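Local coordinates for uncharacterized protein (Chaetomium thermophilum, PDB 3LPZ) that probably binds Get5 through an alpha-solenoid and helps to hand over tail-anchored membrane proteins in the Get targeting pathway, at residues R116-K119 against E120-W124; P240-P243 against L244-F247. All coordinates share one frame; numbering follows the deposited sequence.

Interaction 1: residues R116-K119 against E120-W124; sequences RFVK and EMIDW
Glu120 OE1 is gripped from two sources: it forms a salt bridge to Arg86 of helix 71-88, and a water 3.3 Å from OE1 donates to it while accepting from Lys119 NZ at 2.7 Å. Arg116 is modelled in two conformers; in one of them NH1 lies 2.6 Å from Glu120 OE2, a salt bridge that is therefore less certain, made on the anti side and 29° out of the carboxylate plane, which stands nearly perpendicular (84°) to the guanidinium. Because Glu120 CG sits beside its own backbone N (chi1 -64°) and the chain bends again at chi2, the acid folds back one turn toward Arg116. Replacing Glu120 by a leucine would probably leave Arg86 without this carboxylate and break the water link to Lys119. On the buried side of the helix the sulfur of Met121 approaches the Phe117 ring obliquely, SD lying 3.8 Å from Phe117 CE2, a Met-aromatic contact one turn apart. The helix's i to i+4 backbone bonds continue through the segment, among them Met121 N to Phe117 O at 2.9 Å. Asp123 is bridged to Lys127 and Arg86. Helix 112-128 thus lies between neighbours in the solenoid: Phe117 packs on helices 71-88 and 94-104, Met121 and Ile122 on helix 136-148, and Val118 reaches both 94-104 and 136-148.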
ATOM      1  N   ARG A 116       6.295  14.556   5.156  1.00 24.30           N
ATOM      2  CA  ARG A 116       6.854  14.322   6.494  0.50 24.26           C
ATOM      3  C   ARG A 116       5.759  13.835   7.450  1.00 22.82           C
ATOM      4  O   ARG A 116       5.968  12.886   8.192  1.00 22.16           O
ATOM      5  CB  ARG A 116       7.510  15.595   7.046  0.50 25.15           C
ATOM      6  CG  ARG A 116       8.299  15.421   8.371  0.50 28.63           C
ATOM      7  CD  ARG A 116       8.802  16.785   8.861  0.50 34.01           C
ATOM      8  NE  ARG A 116       9.475  16.749  10.164  0.50 37.69           N
ATOM      9  CZ  ARG A 116       9.891  15.641  10.767  0.50 38.02           C
ATOM     10  NH1 ARG A 116       9.713  14.470  10.177  0.50 38.22           N
ATOM     11  NH2 ARG A 116      10.483  15.706  11.953  0.50 36.01           N
ATOM     12  N   PHE A 117       4.594  14.479   7.427  1.00 21.08           N
ATOM     13  CA  PHE A 117       3.497  14.078   8.315  1.00 19.33           C
ATOM     14  C   PHE A 117       3.132  12.605   8.075  1.00 19.22           C
ATOM     15  O   PHE A 117       2.995  11.833   9.035  1.00 19.19           O
ATOM     16  CB  PHE A 117       2.271  14.969   8.138  1.00 18.92           C
ATOM     17  CG  PHE A 117       1.098  14.538   8.956  1.00 18.69           C
ATOM     18  CD1 PHE A 117       1.110  14.667  10.353  1.00 17.62           C
ATOM     19  CD2 PHE A 117      -0.018  13.949   8.342  1.00 18.52           C
ATOM     20  CE1 PHE A 117       0.002  14.251  11.137  1.00 17.15           C
ATOM     21  CE2 PHE A 117      -1.120  13.526   9.124  1.00 19.82           C
ATOM     22  CZ  PHE A 117      -1.102  13.689  10.527  1.00 18.06           C
ATOM     23  N   VAL A 118       2.998  12.213   6.804  1.00 18.27           N
ATOM     24  CA  VAL A 118       2.588  10.846   6.471  1.00 18.41           C
ATOM     25  C   VAL A 118       3.634   9.856   6.954  1.00 18.98           C
ATOM     26  O   VAL A 118       3.296   8.839   7.571  1.00 18.46           O
ATOM     27  CB  VAL A 118       2.267  10.654   4.948  1.00 18.33           C
ATOM     28  CG1 VAL A 118       2.269   9.144   4.543  1.00 17.36           C
ATOM     29  CG2 VAL A 118       0.895  11.327   4.609  1.00 18.32           C
ATOM     30  N   LYS A 119       4.902  10.158   6.680  1.00 19.90           N
ATOM     31  CA  LYS A 119       5.995   9.338   7.169  1.00 21.85           C
ATOM     32  C   LYS A 119       5.976   9.177   8.699  1.00 20.76           C
ATOM     33  O   LYS A 119       6.093   8.050   9.206  1.00 20.56           O
ATOM     34  CB  LYS A 119       7.325   9.938   6.717  1.00 23.24           C
ATOM     35  CG  LYS A 119       8.493   9.000   6.758  1.00 30.38           C
ATOM     36  CD  LYS A 119       9.269   9.069   8.075  1.00 38.52           C
ATOM     37  CE  LYS A 119      10.591   8.288   7.958  1.00 43.02           C
ATOM     38  NZ  LYS A 119      10.848   7.461   9.187  1.00 47.24           N
ATOM     39  N   GLU A 120       5.828  10.288   9.423  1.00 19.42           N
ATOM     40  CA  GLU A 120       5.857  10.236  10.888  1.00 19.28           C
ATOM     41  C   GLU A 120       4.687   9.439  11.449  1.00 18.73           C
ATOM     42  O   GLU A 120       4.877   8.606  12.346  1.00 18.36           O
ATOM     43  CB  GLU A 120       5.900  11.644  11.509  1.00 20.60           C
ATOM     44  CG  GLU A 120       7.198  12.434  11.159  1.00 22.72           C
ATOM     45  CD  GLU A 120       8.485  11.817  11.740  1.00 28.42           C
ATOM     46  OE1 GLU A 120       8.446  11.055  12.734  1.00 30.38           O
ATOM     47  OE2 GLU A 120       9.555  12.099  11.189  1.00 31.27           O
ATOM     48  N   MET A 121       3.495   9.714  10.926  1.00 17.33           N
ATOM     49  CA  MET A 121       2.245   9.117  11.387  1.00 18.39           C
ATOM     50  C   MET A 121       2.294   7.573  11.200  1.00 18.11           C
ATOM     51  O   MET A 121       1.963   6.801  12.117  1.00 17.27           O
ATOM     52  CB  MET A 121       1.094   9.761  10.573  1.00 18.97           C
ATOM     53  CG  MET A 121      -0.288   9.141  10.707  1.00 22.83           C
ATOM     54  SD  MET A 121      -1.467   9.768   9.464  1.00 24.29           S
ATOM     55  CE  MET A 121      -1.059   8.853   7.970  1.00 22.99           C
ATOM     56  N   ILE A 122       2.724   7.132  10.013  1.00 18.45           N
ATOM     57  CA  ILE A 122       2.851   5.698   9.736  1.00 19.00           C
ATOM     58  C   ILE A 122       3.881   5.054  10.674  1.00 19.06           C
ATOM     59  O   ILE A 122       3.629   3.958  11.189  1.00 19.38           O
ATOM     60  CB  ILE A 122       3.224   5.413   8.264  1.00 18.90           C
ATOM     61  CG1 ILE A 122       2.074   5.820   7.309  1.00 20.93           C
ATOM     62  CG2 ILE A 122       3.652   3.901   8.045  1.00 20.78           C
ATOM     63  CD1 ILE A 122       0.810   5.004   7.442  1.00 22.45           C
ATOM     64  N   ASP A 123       5.010   5.736  10.891  1.00 19.05           N
ATOM     65  CA  ASP A 123       6.092   5.232  11.748  1.00 20.42           C
ATOM     66  C   ASP A 123       5.618   5.139  13.195  1.00 19.44           C
ATOM     67  O   ASP A 123       5.862   4.139  13.872  1.00 19.87           O
ATOM     68  CB  ASP A 123       7.358   6.112  11.666  1.00 21.49           C
ATOM     69  CG  ASP A 123       8.419   5.694  12.664  1.00 25.01           C
ATOM     70  OD1 ASP A 123       9.186   4.747  12.371  1.00 31.08           O
ATOM     71  OD2 ASP A 123       8.474   6.280  13.757  1.00 28.11           O
ATOM     72  N   TRP A 124       4.908   6.146  13.675  1.00 18.22           N
ATOM     73  CA  TRP A 124       4.330   6.006  15.017  1.00 17.96           C
ATOM     74  C   TRP A 124       3.386   4.785  15.058  1.00 17.76           C
ATOM     75  O   TRP A 124       3.400   4.020  16.008  1.00 17.79           O
ATOM     76  CB  TRP A 124       3.605   7.283  15.437  1.00 16.68           C
ATOM     77  CG  TRP A 124       2.554   7.067  16.508  1.00 17.67           C
ATOM     78  CD1 TRP A 124       2.757   6.972  17.873  1.00 16.30           C
ATOM     79  CD2 TRP A 124       1.141   6.933  16.306  1.00 16.99           C
ATOM     80  NE1 TRP A 124       1.558   6.819  18.510  1.00 17.38           N
ATOM     81  CE2 TRP A 124       0.551   6.775  17.580  1.00 17.75           C
ATOM     82  CE3 TRP A 124       0.312   6.943  15.168  1.00 18.81           C
ATOM     83  CZ2 TRP A 124      -0.835   6.619  17.756  1.00 17.14           C
ATOM     84  CZ3 TRP A 124      -1.061   6.782  15.336  1.00 17.32           C
ATOM     85  CH2 TRP A 124      -1.623   6.627  16.631  1.00 18.36           C
TER
HETATM   86  O   HOH W   1      10.075   8.516  11.502  1.00 70.30           O

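Interaction 2: residues P240-P243 against L244-F247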
ATOM      1  N   PRO A 240     -10.293 -16.252 -23.316  1.00 24.07           N
ATOM      2  CA  PRO A 240      -9.496 -16.925 -24.355  1.00 24.71           C
ATOM      3  C   PRO A 240      -8.477 -16.025 -25.023  1.00 25.13           C
ATOM      4  O   PRO A 240      -7.411 -16.513 -25.403  1.00 26.56           O
ATOM      5  CB  PRO A 240     -10.551 -17.396 -25.358  1.00 25.63           C
ATOM      6  CG  PRO A 240     -11.771 -17.630 -24.487  1.00 25.95           C
ATOM      7  CD  PRO A 240     -11.741 -16.436 -23.535  1.00 23.85           C
ATOM      8  N   SER A 241      -8.755 -14.728 -25.146  1.00 24.37           N
ATOM      9  CA  SER A 241      -7.806 -13.843 -25.836  1.00 24.62           C
ATOM     10  C   SER A 241      -6.719 -13.292 -24.925  1.00 24.54           C
ATOM     11  O   SER A 241      -5.866 -12.539 -25.385  1.00 25.07           O
ATOM     12  CB  SER A 241      -8.536 -12.668 -26.477  1.00 24.37           C
ATOM     13  OG  SER A 241      -9.121 -11.883 -25.453  1.00 25.30           O
ATOM     14  N   LEU A 242      -6.755 -13.628 -23.632  1.00 24.21           N
ATOM     15  CA  LEU A 242      -5.799 -13.054 -22.674  1.00 23.81           C
ATOM     16  C   LEU A 242      -5.157 -14.183 -21.845  1.00 23.83           C
ATOM     17  O   LEU A 242      -5.470 -14.357 -20.664  1.00 22.88           O
ATOM     18  CB  LEU A 242      -6.485 -12.004 -21.795  1.00 24.11           C
ATOM     19  CG  LEU A 242      -7.048 -10.746 -22.495  1.00 24.06           C
ATOM     20  CD1 LEU A 242      -7.969  -9.953 -21.563  1.00 24.61           C
ATOM     21  CD2 LEU A 242      -5.931  -9.840 -23.043  1.00 25.81           C
ATOM     22  N   PRO A 243      -4.271 -14.975 -22.477  1.00 24.20           N
ATOM     23  CA  PRO A 243      -3.671 -16.143 -21.789  1.00 23.81           C
ATOM     24  C   PRO A 243      -3.033 -15.865 -20.404  1.00 23.33           C
ATOM     25  O   PRO A 243      -3.110 -16.715 -19.516  1.00 22.97           O
ATOM     26  CB  PRO A 243      -2.593 -16.634 -22.766  1.00 24.28           C
ATOM     27  CG  PRO A 243      -2.593 -15.712 -23.941  1.00 25.62           C
ATOM     28  CD  PRO A 243      -3.852 -14.879 -23.889  1.00 24.59           C
ATOM     29  N   LEU A 244      -2.361 -14.729 -20.226  1.00 22.49           N
ATOM     30  CA  LEU A 244      -1.705 -14.467 -18.941  1.00 22.23           C
ATOM     31  C   LEU A 244      -2.700 -14.137 -17.842  1.00 22.09           C
ATOM     32  O   LEU A 244      -2.408 -14.272 -16.653  1.00 22.34           O
ATOM     33  CB  LEU A 244      -0.700 -13.318 -19.047  1.00 22.58           C
ATOM     34  CG  LEU A 244       0.667 -13.680 -19.638  1.00 25.05           C
ATOM     35  CD1 LEU A 244       1.565 -12.428 -19.589  1.00 27.82           C
ATOM     36  CD2 LEU A 244       1.297 -14.882 -18.931  1.00 25.73           C
ATOM     37  N   LEU A 245      -3.867 -13.646 -18.221  1.00 21.67           N
ATOM     38  CA  LEU A 245      -4.910 -13.454 -17.217  1.00 21.62           C
ATOM     39  C   LEU A 245      -5.412 -14.845 -16.751  1.00 21.61           C
ATOM     40  O   LEU A 245      -5.747 -15.064 -15.567  1.00 21.36           O
ATOM     41  CB  LEU A 245      -6.039 -12.618 -17.803  1.00 21.78           C
ATOM     42  CG  LEU A 245      -6.429 -11.387 -16.994  1.00 24.36           C
ATOM     43  CD1 LEU A 245      -7.564 -10.578 -17.672  1.00 24.79           C
ATOM     44  CD2 LEU A 245      -6.819 -11.795 -15.577  1.00 26.90           C
ATOM     45  N   ASN A 246      -5.467 -15.777 -17.692  1.00 20.85           N
ATOM     46  CA  ASN A 246      -5.810 -17.160 -17.365  1.00 20.92           C
ATOM     47  C   ASN A 246      -4.778 -17.803 -16.469  1.00 21.43           C
ATOM     48  O   ASN A 246      -5.130 -18.498 -15.530  1.00 20.89           O
ATOM     49  CB  ASN A 246      -6.004 -17.974 -18.647  1.00 21.35           C
ATOM     50  CG  ASN A 246      -7.104 -17.390 -19.504  1.00 21.79           C
ATOM     51  OD1 ASN A 246      -8.027 -16.762 -18.974  1.00 21.76           O
ATOM     52  ND2 ASN A 246      -7.011 -17.572 -20.818  1.00 21.52           N
ATOM     53  N   PHE A 247      -3.502 -17.520 -16.728  1.00 21.61           N
ATOM     54  CA  PHE A 247      -2.436 -17.927 -15.832  1.00 21.51           C
ATOM     55  C   PHE A 247      -2.672 -17.424 -14.398  1.00 21.14           C
ATOM     56  O   PHE A 247      -2.569 -18.191 -13.425  1.00 20.65           O
ATOM     57  CB  PHE A 247      -1.099 -17.373 -16.340  1.00 22.04           C
ATOM     58  CG  PHE A 247       0.033 -17.590 -15.389  1.00 22.58           C
ATOM     59  CD1 PHE A 247       0.675 -18.827 -15.324  1.00 23.75           C
ATOM     60  CD2 PHE A 247       0.463 -16.558 -14.556  1.00 22.91           C
ATOM     61  CE1 PHE A 247       1.759 -19.035 -14.437  1.00 25.34           C
ATOM     62  CE2 PHE A 247       1.523 -16.755 -13.659  1.00 24.50           C
ATOM     63  CZ  PHE A 247       2.174 -17.999 -13.602  1.00 25.15           C
TER
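Leu242 lies alongside Leu245, the two side chains pointing the same way, with Leu242 CD1 4.0 Å from Leu245 CD1. The pair spans the start of helix 243-256: Leu242 holds the N-cap position, and both leucines rest on Leu217 of helix 203-220. Having no polar side chain, Leu242 contributes to this first turn through its carbonyl. Its O accepts Asn246 N at 3.3 Å, the N-H lying in the carbonyl plane and pointing fairly straight at the oxygen (158°), and takes a weak, bent bond from Leu245 N at 3.0 Å. Pro243 follows as the first helical residue, where its missing N-H costs the helix no backbone bond, and its O receives Phe247 N at 2.9 Å. With CG turned beside its own backbone N (chi1 -59°), Asn246 folds back toward the incoming loop, bringing its CG 3.6 Å from Leu242 O. From there Asn246 OD1 accepts a hydrogen bond from the backbone N of Phe239. Farther round the turn, Leu244 and Phe247 both pack on Leu274 of helix 271-275. The helix start therefore combines two kinds of chemistry: the carbonyls of Leu242 and Pro243 hold the turn and the buried Asn246 amide ties it to the chain before it, while the leucines anchor it to neighbouring helices by apolar packing, without charge.

Interaction 1 comes first along the chain, inside helix 112-128, and interaction 2 follows where the loop after strand 237-238 enters helix 243-256. Their centres are about 40 Å apart and their nearest atoms about 30 Å, so they do not touch; they lie on opposite sides of the chain's centre. Both belong to the same Get4 alpha-solenoid, with helices 136-148, 152-159, 166-179, 186-199 and 203-220 coming between them in sequence. Each contact is local, joining one turn of chain to the next, while its apolar residues pack on adjacent helices. Such repeated neighbour-to-neighbour packing builds an elongated scaffold, consistent with a protein adapted for multiple interactions.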